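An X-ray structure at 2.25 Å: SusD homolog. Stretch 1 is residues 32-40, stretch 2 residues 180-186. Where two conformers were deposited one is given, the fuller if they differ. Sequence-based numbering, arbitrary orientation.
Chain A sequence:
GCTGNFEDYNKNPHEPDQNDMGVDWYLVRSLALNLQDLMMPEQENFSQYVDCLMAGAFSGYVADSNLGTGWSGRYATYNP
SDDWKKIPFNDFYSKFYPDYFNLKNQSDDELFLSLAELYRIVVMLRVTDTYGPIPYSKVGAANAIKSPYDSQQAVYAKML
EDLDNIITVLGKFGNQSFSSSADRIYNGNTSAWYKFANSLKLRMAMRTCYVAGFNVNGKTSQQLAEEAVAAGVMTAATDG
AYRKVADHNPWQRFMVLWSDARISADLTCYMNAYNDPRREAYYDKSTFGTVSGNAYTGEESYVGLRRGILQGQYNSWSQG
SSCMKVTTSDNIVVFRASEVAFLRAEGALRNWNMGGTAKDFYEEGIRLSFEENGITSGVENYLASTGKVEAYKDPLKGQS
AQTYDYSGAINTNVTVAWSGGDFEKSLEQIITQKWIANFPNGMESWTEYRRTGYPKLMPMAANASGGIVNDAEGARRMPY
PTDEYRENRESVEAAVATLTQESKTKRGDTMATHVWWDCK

Stretch 1 (32-40) ALNLQDLMM
Stretch 2 (180-186) SSADRIY

What backbone frames meet? A32 to D37 is helical, phi/psi near -63/-41, with Q36 N bonded to A32 O (2.9 Å); a type I turn spans D37 to M40. Running roughly parallel, stretch 2 opens as a 3-10 segment, S180 to A182, with D183 N on S180 O (3.2 Å), then continues irregularly. L33 and A182 set the register, their CA atoms 5.6 Å apart.

What do S181 and A182 offer the helix? Mainly carbonyls against carbon: L33 (chi1 m, chi2 t) brings CD1 to 3.3 Å from S181 O and CD2 to 3.6 Å from A182 O. These are van der Waals contacts.

How does D183 join in? Its backbone is extended (-141/107) and its chi1 t. D183 OD1 accepts hydrogen bonds from Q36 NE2 at 2.8 Å and from I185 N and Y186 N, both at 2.9 Å, so one oxygen ties the following backbone to the helix.

What holds R184 and I185? Q36, chi1 and chi2 t with chi3 72°, turns its amide so that OE1 accepts R184 N at 3.0 Å; the amide thus both donates and accepts. R184 CG lies 3.6 Å from L33 CD2. The CA-to-CB bond of I185 (m, t) points toward stretch 1, with CD1 3.7 Å from Q36 CG and 3.5 Å from CE of selenomethionine M39, an apolar contact.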

# COMPACT_ATOMS: atom_id res chain seq x y z
N ALA A 32 0.71 14.04 -18.54
CA ALA A 32 1.50 14.03 -17.30
C ALA A 32 0.58 13.88 -16.07
O ALA A 32 0.87 13.10 -15.16
CB ALA A 32 2.33 15.30 -17.18
N LEU A 33 -0.56 14.59 -16.09
CA LEU A 33 -1.55 14.56 -15.03
C LEU A 33 -2.20 13.18 -14.89
O LEU A 33 -2.42 12.76 -13.76
CB LEU A 33 -2.63 15.64 -15.26
CG LEU A 33 -2.32 17.05 -14.76
CD1 LEU A 33 -3.46 17.99 -15.14
CD2 LEU A 33 -2.07 17.08 -13.24
N ASN A 34 -2.53 12.49 -16.01
CA ASN A 34 -3.15 11.18 -15.97
C ASN A 34 -2.12 10.14 -15.42
O ASN A 34 -2.47 9.27 -14.63
CB ASN A 34 -3.71 10.79 -17.37
CG ASN A 34 -4.66 11.80 -18.05
OD1 ASN A 34 -5.21 12.73 -17.44
ND2 ASN A 34 -4.88 11.62 -19.35
N LEU A 35 -0.85 10.25 -15.85
CA LEU A 35 0.21 9.35 -15.41
C LEU A 35 0.44 9.51 -13.92
O LEU A 35 0.56 8.51 -13.20
CB LEU A 35 1.52 9.56 -16.19
CG LEU A 35 1.47 9.36 -17.75
CD1 LEU A 35 2.84 9.49 -18.34
CD2 LEU A 35 0.87 7.99 -18.15
N GLN A 36 0.43 10.78 -13.44
CA GLN A 36 0.62 11.08 -12.01
C GLN A 36 -0.50 10.46 -11.16
O GLN A 36 -0.24 9.91 -10.08
CB GLN A 36 0.65 12.60 -11.81
CG GLN A 36 1.00 13.00 -10.41
CD GLN A 36 0.94 14.48 -10.21
OE1 GLN A 36 -0.14 15.10 -10.17
NE2 GLN A 36 2.10 15.09 -10.07
N ASP A 37 -1.73 10.53 -11.65
CA ASP A 37 -2.90 10.03 -10.94
C ASP A 37 -2.84 8.52 -10.65
O ASP A 37 -3.28 8.10 -9.58
CB ASP A 37 -4.15 10.35 -11.78
CG ASP A 37 -5.43 9.73 -11.25
OD1 ASP A 37 -5.70 9.86 -10.04
OD2 ASP A 37 -6.13 9.06 -12.02
N LEU A 38 -2.30 7.73 -11.57
CA LEU A 38 -2.29 6.26 -11.49
C LEU A 38 -1.38 5.69 -10.40
O LEU A 38 -1.47 4.48 -10.12
CB LEU A 38 -1.99 5.62 -12.87
CG LEU A 38 -3.14 5.85 -13.88
CD1 LEU A 38 -2.68 5.66 -15.32
CD2 LEU A 38 -4.40 5.02 -13.52
N MSE A 39 -0.58 6.54 -9.71
CA MSE A 39 0.23 6.04 -8.57
C MSE A 39 -0.67 5.59 -7.41
O MSE A 39 -0.32 4.69 -6.65
CB MSE A 39 1.20 7.14 -8.08
CG MSE A 39 2.19 7.59 -9.17
SE MSE A 39 3.69 8.54 -8.39
CE MSE A 39 2.85 10.16 -8.06
N MSE A 40 -1.82 6.26 -7.26
CA MSE A 40 -2.83 6.05 -6.21
C MSE A 40 -4.15 6.51 -6.85
O MSE A 40 -4.58 7.65 -6.65
CB MSE A 40 -2.44 6.86 -4.96
CG MSE A 40 -3.15 6.40 -3.70
SE MSE A 40 -2.60 4.61 -3.14
CE MSE A 40 -0.72 5.04 -2.79
N SER A 180 2.72 24.43 -12.55
CA SER A 180 1.94 23.91 -11.44
C SER A 180 0.66 23.19 -11.90
O SER A 180 0.18 22.30 -11.19
CB SER A 180 1.60 25.02 -10.46
OG SER A 180 0.72 25.96 -11.05
N SER A 181 0.13 23.53 -13.09
CA SER A 181 -1.07 22.90 -13.62
C SER A 181 -0.82 21.44 -14.05
O SER A 181 -1.80 20.69 -14.19
CB SER A 181 -1.64 23.70 -14.79
OG SER A 181 -0.74 23.74 -15.88
N ALA A 182 0.47 21.02 -14.28
CA ALA A 182 0.84 19.65 -14.66
C ALA A 182 1.13 18.78 -13.43
O ALA A 182 1.44 17.60 -13.58
CB ALA A 182 2.06 19.67 -15.57
N ASP A 183 1.04 19.36 -12.21
CA ASP A 183 1.40 18.64 -10.99
C ASP A 183 0.45 18.95 -9.84
O ASP A 183 0.53 20.03 -9.24
CB ASP A 183 2.86 18.99 -10.62
CG ASP A 183 3.43 18.39 -9.34
OD1 ASP A 183 2.81 17.44 -8.79
OD2 ASP A 183 4.51 18.85 -8.92
N ARG A 184 -0.40 18.00 -9.49
CA ARG A 184 -1.37 18.17 -8.41
C ARG A 184 -0.84 17.59 -7.10
O ARG A 184 -1.60 17.44 -6.14
CB ARG A 184 -2.72 17.52 -8.78
CG ARG A 184 -3.34 18.11 -10.04
CD ARG A 184 -4.69 17.49 -10.39
NE ARG A 184 -5.75 17.93 -9.46
CZ ARG A 184 -6.37 19.10 -9.54
NH1 ARG A 184 -6.07 19.96 -10.50
NH2 ARG A 184 -7.29 19.43 -8.64
N ILE A 185 0.47 17.32 -7.03
CA ILE A 185 1.09 16.81 -5.82
C ILE A 185 2.03 17.87 -5.22
O ILE A 185 1.89 18.18 -4.03
CB ILE A 185 1.83 15.44 -6.07
CG1 ILE A 185 0.79 14.33 -6.40
CG2 ILE A 185 2.71 15.05 -4.85
CD1 ILE A 185 1.34 13.00 -6.73
N TYR A 186 2.99 18.38 -6.00
CA TYR A 186 3.98 19.34 -5.51
C TYR A 186 3.93 20.69 -6.22
O TYR A 186 4.76 21.57 -5.93
CB TYR A 186 5.40 18.77 -5.62
CG TYR A 186 5.65 17.59 -4.71
CD1 TYR A 186 5.45 17.68 -3.33
CD2 TYR A 186 6.22 16.42 -5.20
CE1 TYR A 186 5.75 16.62 -2.48
CE2 TYR A 186 6.49 15.33 -4.37
CZ TYR A 186 6.29 15.45 -3.00
OH TYR A 186 6.60 14.41 -2.19